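Side-chain contacts in geranyltranstransferase (Enterococcus faecalis, PDB 3P8L), which probably makes farnesyl diphosphate by joining isopentenyl diphosphate to geranyl diphosphate, with magnesium as cofactor: residues A[193-198]-A[206-211]; A[211-216]-A[274-279]. All coordinates share one frame; numbering follows the deposited sequence.

Contact 1 of 2, residues A[193-198]-A[206-211]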
ATOM      1  N   ALA A 193       9.942  -7.190 -10.815  1.00 33.16           N
ATOM      2  CA  ALA A 193      11.177  -6.470 -11.152  1.00 33.28           C
ATOM      3  C   ALA A 193      11.532  -6.634 -12.645  1.00 30.67           C
ATOM      4  O   ALA A 193      11.891  -5.663 -13.313  1.00 38.69           O
ATOM      5  CB  ALA A 193      12.333  -6.923 -10.287  1.00 32.57           C
ATOM      6  N   LEU A 194      11.417  -7.860 -13.143  1.00 34.17           N
ATOM      7  CA  LEU A 194      11.706  -8.175 -14.562  1.00 41.42           C
ATOM      8  C   LEU A 194      10.703  -7.562 -15.552  1.00 40.69           C
ATOM      9  O   LEU A 194      11.108  -6.961 -16.569  1.00 45.12           O
ATOM     10  CB  LEU A 194      11.839  -9.692 -14.762  1.00 42.83           C
ATOM     11  CG  LEU A 194      13.226 -10.337 -14.582  1.00 52.85           C
ATOM     12  CD1 LEU A 194      14.153  -9.947 -15.712  1.00 47.27           C
ATOM     13  CD2 LEU A 194      13.874 -10.044 -13.215  1.00 46.06           C
ATOM     14  N   ILE A 195       9.412  -7.702 -15.235  1.00 39.93           N
ATOM     15  CA  ILE A 195       8.317  -7.041 -15.944  1.00 41.50           C
ATOM     16  C   ILE A 195       8.538  -5.551 -16.027  1.00 44.38           C
ATOM     17  O   ILE A 195       8.475  -4.980 -17.121  1.00 41.21           O
ATOM     18  CB  ILE A 195       6.930  -7.342 -15.281  1.00 45.29           C
ATOM     19  CG1 ILE A 195       6.548  -8.805 -15.492  1.00 42.75           C
ATOM     20  CG2 ILE A 195       5.826  -6.412 -15.804  1.00 42.58           C
ATOM     21  CD1 ILE A 195       5.238  -9.179 -14.859  1.00 49.11           C
ATOM     22  N   ALA A 196       8.829  -4.920 -14.883  1.00 40.95           N
ATOM     23  CA  ALA A 196       9.073  -3.491 -14.857  1.00 40.60           C
ATOM     24  C   ALA A 196      10.277  -3.089 -15.702  1.00 38.86           C
ATOM     25  O   ALA A 196      10.226  -2.073 -16.397  1.00 39.62           O
ATOM     26  CB  ALA A 196       9.235  -2.972 -13.424  1.00 41.67           C
ATOM     27  N   GLY A 197      11.365  -3.848 -15.598  1.00 36.44           N
ATOM     28  CA  GLY A 197      12.526  -3.668 -16.478  1.00 42.69           C
ATOM     29  C   GLY A 197      12.132  -3.660 -17.955  1.00 46.17           C
ATOM     30  O   GLY A 197      12.509  -2.751 -18.688  1.00 44.79           O
ATOM     31  N   GLY A 198      11.337  -4.649 -18.369  1.00 48.33           N
ATOM     32  CA  GLY A 198      10.782  -4.698 -19.735  1.00 52.31           C
ATOM     33  C   GLY A 198       9.937  -3.511 -20.169  1.00 53.52           C
ATOM     34  O   GLY A 198      10.062  -3.035 -21.298  1.00 51.24           O
ATOM     35  N   GLU A 206       5.658  -9.984 -25.890  1.00 65.53           N
ATOM     36  CA  GLU A 206       6.325 -11.257 -26.101  1.00 66.59           C
ATOM     37  C   GLU A 206       7.608 -11.329 -25.254  1.00 58.27           C
ATOM     38  O   GLU A 206       7.886 -12.343 -24.606  1.00 49.03           O
ATOM     39  CB  GLU A 206       6.642 -11.421 -27.597  1.00 69.16           C
ATOM     40  CG  GLU A 206       6.197 -12.753 -28.209  1.00 82.60           C
ATOM     41  CD  GLU A 206       7.252 -13.848 -28.105  1.00 91.01           C
ATOM     42  OE1 GLU A 206       7.500 -14.337 -26.980  1.00 89.64           O
ATOM     43  OE2 GLU A 206       7.823 -14.230 -29.157  1.00 82.11           O
ATOM     44  N   VAL A 207       8.374 -10.240 -25.267  1.00 54.92           N
ATOM     45  CA  VAL A 207       9.621 -10.163 -24.511  1.00 57.90           C
ATOM     46  C   VAL A 207       9.327 -10.112 -22.998  1.00 58.38           C
ATOM     47  O   VAL A 207       9.932 -10.857 -22.226  1.00 56.58           O
ATOM     48  CB  VAL A 207      10.493  -8.968 -24.971  1.00 57.63           C
ATOM     49  CG1 VAL A 207      11.754  -8.832 -24.112  1.00 53.22           C
ATOM     50  CG2 VAL A 207      10.880  -9.135 -26.440  1.00 59.98           C
ATOM     51  N   ILE A 208       8.363  -9.272 -22.606  1.00 57.67           N
ATOM     52  CA  ILE A 208       7.945  -9.128 -21.196  1.00 52.91           C
ATOM     53  C   ILE A 208       7.535 -10.486 -20.636  1.00 52.37           C
ATOM     54  O   ILE A 208       7.931 -10.844 -19.522  1.00 53.12           O
ATOM     55  CB  ILE A 208       6.865  -8.018 -21.035  1.00 51.56           C
ATOM     56  CG1 ILE A 208       7.528  -6.646 -21.172  1.00 44.79           C
ATOM     57  CG2 ILE A 208       6.104  -8.128 -19.702  1.00 45.83           C
ATOM     58  CD1 ILE A 208       6.568  -5.486 -21.436  1.00 47.79           C
ATOM     59  N   GLY A 209       6.815 -11.266 -21.447  1.00 51.53           N
ATOM     60  CA  GLY A 209       6.487 -12.662 -21.120  1.00 41.77           C
ATOM     61  C   GLY A 209       7.672 -13.580 -20.890  1.00 46.56           C
ATOM     62  O   GLY A 209       7.641 -14.437 -19.997  1.00 47.28           O
ATOM     63  N   LEU A 210       8.714 -13.416 -21.703  1.00 48.44           N
ATOM     64  CA  LEU A 210       9.968 -14.153 -21.523  1.00 49.47           C
ATOM     65  C   LEU A 210      10.768 -13.680 -20.285  1.00 46.64           C
ATOM     66  O   LEU A 210      11.331 -14.491 -19.551  1.00 45.42           O
ATOM     67  CB  LEU A 210      10.829 -14.046 -22.784  1.00 49.31           C
ATOM     68  CG  LEU A 210      10.395 -14.864 -24.016  1.00 60.26           C
ATOM     69  CD1 LEU A 210      11.400 -14.689 -25.157  1.00 57.06           C
ATOM     70  CD2 LEU A 210      10.231 -16.350 -23.677  1.00 55.59           C
ATOM     71  N   LEU A 211      10.805 -12.366 -20.064  1.00 46.29           N
ATOM     72  CA  LEU A 211      11.439 -11.785 -18.868  1.00 46.88           C
ATOM     73  C   LEU A 211      10.801 -12.325 -17.584  1.00 41.00           C
ATOM     74  O   LEU A 211      11.489 -12.613 -16.613  1.00 47.31           O
ATOM     75  CB  LEU A 211      11.336 -10.263 -18.914  1.00 42.20           C
ATOM     76  CG  LEU A 211      12.215  -9.593 -19.959  1.00 43.43           C
ATOM     77  CD1 LEU A 211      11.823  -8.132 -20.122  1.00 45.62           C
ATOM     78  CD2 LEU A 211      13.676  -9.743 -19.607  1.00 38.55           C
TER
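The flat groups where L194 meets L211 are backbone carbonyls, for both residues have branched aliphatic side chains and no ring enters the contact. The carbonyl of L211 lies against the base of the L194 side chain, with L211 O 3.5 Å from L194 CB, and L194 CG is equally near. In return the carbonyl of L194 borders L211, whose CD1 stands 3.8 Å from L194 O. L194 O accepts from G198 N and L211 O from A215 N, each within its own helix; toward the partner they meet carbon, in van der Waals contact. Beyond them the two leucine side chains run at about a right angle to each other, and their ends meet at L194 CD1 and L211 CD2, 3.9 Å apart.

Helices 175-200 and 205-230, joined by a short loop, form an antiparallel hairpin of the all-helical isoprenoid synthase fold; their axes here are 8.6 Å apart at an angle of 154°. G198 suits this closeness because it brings a bare backbone to the partner helix. For L211 a chi1 of -71° puts CG beside the backbone N and turns the branch toward the start of its helix, where CD1 lies 3.6 Å from G198 CA. I208 covers the same glycine with its longer branch, CG1 being 4.1 Å from G198 CA, while its CG2 methyl faces I195 CG2 more loosely at 4.3 Å.

Contact 2 of 2, residues A[211-216]-A[274-279]; sequences LTQFAH and SAVLEK
F214 and L277 make the aromatic part of this contact. The CD1-CE1 bond of the ring meets the forked end of the leucine: F214 CD1 is 3.7 Å from L277 CD2, and F214 CE1 is the same distance from L277 CD1. L277 CG lies close to both ring carbons as well, so the whole fork takes part. The two side chains cross obliquely. F214 has CG anti to its backbone N, and this chi1 of 177° swings the ring past V276 and on to L277, one residue further along the other helix.

The aliphatic part centres on V276, which points at helix 205-230 and divides its two methyls between neighbouring residues. CG1 rests against the root of F214, 3.9 Å from F214 CB and 3.8 Å from F214 N. CG2 goes to Q213, 4.0 Å from Q213 CB. A short, beta-branched valine suits the place, since both methyls sit close to the backbone where F214 and V276 bring their CA atoms within 6.0 Å.

At the margin Q213, an exposed residue, crosses V276 at about a right angle and, beyond its CB, lays OE1 4.1 Å from V276 CG2.

Segments 211-216 and 274-279 run antiparallel, their N-to-C directions 165° apart. Helix 289-298 packs L292 against both F214 and L277, and adds L296 to F214, while helix 175-200 touches the aromatic ring through L194.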
ATOM      1  N   LEU A 211      10.805 -12.366 -20.064  1.00 46.29           N
ATOM      2  CA  LEU A 211      11.439 -11.785 -18.868  1.00 46.88           C
ATOM      3  C   LEU A 211      10.801 -12.325 -17.584  1.00 41.00           C
ATOM      4  O   LEU A 211      11.489 -12.613 -16.613  1.00 47.31           O
ATOM      5  CB  LEU A 211      11.336 -10.263 -18.914  1.00 42.20           C
ATOM      6  CG  LEU A 211      12.215  -9.593 -19.959  1.00 43.43           C
ATOM      7  CD1 LEU A 211      11.823  -8.132 -20.122  1.00 45.62           C
ATOM      8  CD2 LEU A 211      13.676  -9.743 -19.607  1.00 38.55           C
ATOM      9  N   THR A 212       9.482 -12.502 -17.627  1.00 45.43           N
ATOM     10  CA  THR A 212       8.710 -13.111 -16.548  1.00 44.90           C
ATOM     11  C   THR A 212       9.134 -14.542 -16.229  1.00 49.36           C
ATOM     12  O   THR A 212       9.244 -14.929 -15.057  1.00 51.97           O
ATOM     13  CB  THR A 212       7.230 -13.082 -16.922  1.00 49.14           C
ATOM     14  OG1 THR A 212       6.839 -11.723 -17.105  1.00 44.12           O
ATOM     15  CG2 THR A 212       6.353 -13.756 -15.856  1.00 43.65           C
ATOM     16  N   GLN A 213       9.384 -15.319 -17.274  1.00 50.26           N
ATOM     17  CA  GLN A 213       9.835 -16.693 -17.125  1.00 47.42           C
ATOM     18  C   GLN A 213      11.225 -16.720 -16.530  1.00 39.09           C
ATOM     19  O   GLN A 213      11.524 -17.554 -15.657  1.00 38.58           O
ATOM     20  CB  GLN A 213       9.834 -17.417 -18.480  1.00 53.23           C
ATOM     21  CG  GLN A 213       8.455 -17.836 -18.981  1.00 63.23           C
ATOM     22  CD  GLN A 213       8.511 -18.505 -20.354  1.00 71.42           C
ATOM     23  OE1 GLN A 213       9.208 -19.505 -20.545  1.00 68.38           O
ATOM     24  NE2 GLN A 213       7.777 -17.953 -21.310  1.00 66.66           N
ATOM     25  N   PHE A 214      12.082 -15.824 -17.014  1.00 37.80           N
ATOM     26  CA  PHE A 214      13.408 -15.655 -16.417  1.00 42.93           C
ATOM     27  C   PHE A 214      13.316 -15.392 -14.908  1.00 39.63           C
ATOM     28  O   PHE A 214      14.028 -16.023 -14.127  1.00 45.54           O
ATOM     29  CB  PHE A 214      14.177 -14.508 -17.080  1.00 44.55           C
ATOM     30  CG  PHE A 214      15.510 -14.242 -16.447  1.00 47.10           C
ATOM     31  CD1 PHE A 214      16.625 -14.987 -16.812  1.00 48.83           C
ATOM     32  CD2 PHE A 214      15.652 -13.257 -15.469  1.00 41.32           C
ATOM     33  CE1 PHE A 214      17.871 -14.743 -16.221  1.00 52.92           C
ATOM     34  CE2 PHE A 214      16.881 -13.013 -14.869  1.00 41.90           C
ATOM     35  CZ  PHE A 214      18.004 -13.754 -15.256  1.00 47.09           C
ATOM     36  N   ALA A 215      12.449 -14.456 -14.519  1.00 43.98           N
ATOM     37  CA  ALA A 215      12.255 -14.103 -13.097  1.00 39.81           C
ATOM     38  C   ALA A 215      11.810 -15.291 -12.275  1.00 40.91           C
ATOM     39  O   ALA A 215      12.341 -15.533 -11.184  1.00 41.00           O
ATOM     40  CB  ALA A 215      11.240 -12.988 -12.969  1.00 34.87           C
ATOM     41  N   HIS A 216      10.850 -16.044 -12.815  1.00 47.18           N
ATOM     42  CA  HIS A 216      10.406 -17.289 -12.189  1.00 50.23           C
ATOM     43  C   HIS A 216      11.570 -18.244 -11.921  1.00 47.97           C
ATOM     44  O   HIS A 216      11.697 -18.759 -10.818  1.00 50.11           O
ATOM     45  CB  HIS A 216       9.318 -17.986 -13.020  1.00 53.09           C
ATOM     46  CG  HIS A 216       9.019 -19.380 -12.560  1.00 64.10           C
ATOM     47  ND1 HIS A 216       8.173 -19.649 -11.505  1.00 71.89           N
ATOM     48  CD2 HIS A 216       9.461 -20.582 -13.004  1.00 71.83           C
ATOM     49  CE1 HIS A 216       8.104 -20.957 -11.322  1.00 76.99           C
ATOM     50  NE2 HIS A 216       8.877 -21.545 -12.217  1.00 76.30           N
ATOM     51  N   SER A 274      18.923 -19.539 -18.487  1.00 48.43           N
ATOM     52  CA  SER A 274      19.804 -19.354 -19.661  1.00 55.03           C
ATOM     53  C   SER A 274      19.063 -19.588 -20.973  1.00 51.43           C
ATOM     54  O   SER A 274      19.153 -18.776 -21.907  1.00 55.58           O
ATOM     55  CB  SER A 274      21.025 -20.284 -19.605  1.00 55.72           C
ATOM     56  OG  SER A 274      21.707 -20.185 -18.374  1.00 64.60           O
ATOM     57  N   ALA A 275      18.315 -20.687 -21.030  1.00 57.19           N
ATOM     58  CA  ALA A 275      17.519 -21.013 -22.210  1.00 57.71           C
ATOM     59  C   ALA A 275      16.548 -19.882 -22.516  1.00 60.48           C
ATOM     60  O   ALA A 275      16.360 -19.533 -23.687  1.00 60.95           O
ATOM     61  CB  ALA A 275      16.782 -22.336 -22.032  1.00 57.44           C
ATOM     62  N   VAL A 276      15.970 -19.285 -21.468  1.00 56.62           N
ATOM     63  CA  VAL A 276      15.091 -18.121 -21.644  1.00 54.07           C
ATOM     64  C   VAL A 276      15.830 -16.881 -22.201  1.00 52.54           C
ATOM     65  O   VAL A 276      15.319 -16.206 -23.101  1.00 53.46           O
ATOM     66  CB  VAL A 276      14.276 -17.794 -20.351  1.00 54.66           C
ATOM     67  CG1 VAL A 276      13.599 -16.454 -20.463  1.00 48.55           C
ATOM     68  CG2 VAL A 276      13.220 -18.858 -20.117  1.00 52.58           C
ATOM     69  N   LEU A 277      17.027 -16.601 -21.685  1.00 51.45           N
ATOM     70  CA  LEU A 277      17.833 -15.471 -22.171  1.00 53.47           C
ATOM     71  C   LEU A 277      18.281 -15.666 -23.625  1.00 54.50           C
ATOM     72  O   LEU A 277      18.321 -14.702 -24.407  1.00 50.39           O
ATOM     73  CB  LEU A 277      19.059 -15.239 -21.277  1.00 54.94           C
ATOM     74  CG  LEU A 277      18.849 -14.766 -19.831  1.00 63.85           C
ATOM     75  CD1 LEU A 277      20.188 -14.694 -19.128  1.00 51.92           C
ATOM     76  CD2 LEU A 277      18.126 -13.414 -19.756  1.00 52.71           C
ATOM     77  N   GLU A 278      18.621 -16.907 -23.969  1.00 57.53           N
ATOM     78  CA  GLU A 278      18.869 -17.303 -25.357  1.00 61.58           C
ATOM     79  C   GLU A 278      17.692 -16.913 -26.258  1.00 62.23           C
ATOM     80  O   GLU A 278      17.895 -16.238 -27.274  1.00 60.43           O
ATOM     81  CB  GLU A 278      19.162 -18.807 -25.441  1.00 67.68           C
ATOM     82  CG  GLU A 278      19.457 -19.322 -26.848  1.00 84.31           C
ATOM     83  CD  GLU A 278      20.489 -18.477 -27.580  1.00 95.30           C
ATOM     84  OE1 GLU A 278      20.119 -17.826 -28.583  1.00 96.29           O
ATOM     85  OE2 GLU A 278      21.659 -18.446 -27.137  1.00100.97           O
ATOM     86  N   LYS A 279      16.471 -17.289 -25.858  1.00 61.00           N
ATOM     87  CA  LYS A 279      15.258 -16.926 -26.604  1.00 61.85           C
ATOM     88  C   LYS A 279      15.059 -15.419 -26.738  1.00 60.45           C
ATOM     89  O   LYS A 279      14.600 -14.953 -27.782  1.00 61.66           O
ATOM     90  CB  LYS A 279      13.993 -17.572 -26.017  1.00 63.16           C
ATOM     91  CG  LYS A 279      13.916 -19.086 -26.156  1.00 72.68           C
ATOM     92  CD  LYS A 279      12.521 -19.603 -25.809  1.00 78.31           C
ATOM     93  CE  LYS A 279      12.593 -20.829 -24.907  1.00 84.84           C
ATOM     94  NZ  LYS A 279      13.215 -22.011 -25.575  1.00 88.54           N
TER

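Overall arrangement
Contact 1 and contact 2 lie about 9 Å apart, centre to centre, on the same side of the chain's centre, and follow one another along the sequence. Helix 205-230 belongs to both: one of its flanks packs on helix 175-200, its immediate predecessor, and another on helix 259-283, whose contacting segment lies 58 residues further along the chain. L211 lies in both ranges, and L194 of contact 1 also touches A215 of contact 2. Helix 205-230 thus has an antiparallel partner in each contact. It ends in an aspartate-rich sequence that in related prenyl synthases helps bind magnesium and diphosphate; both contacts lie toward the other end of the same helix.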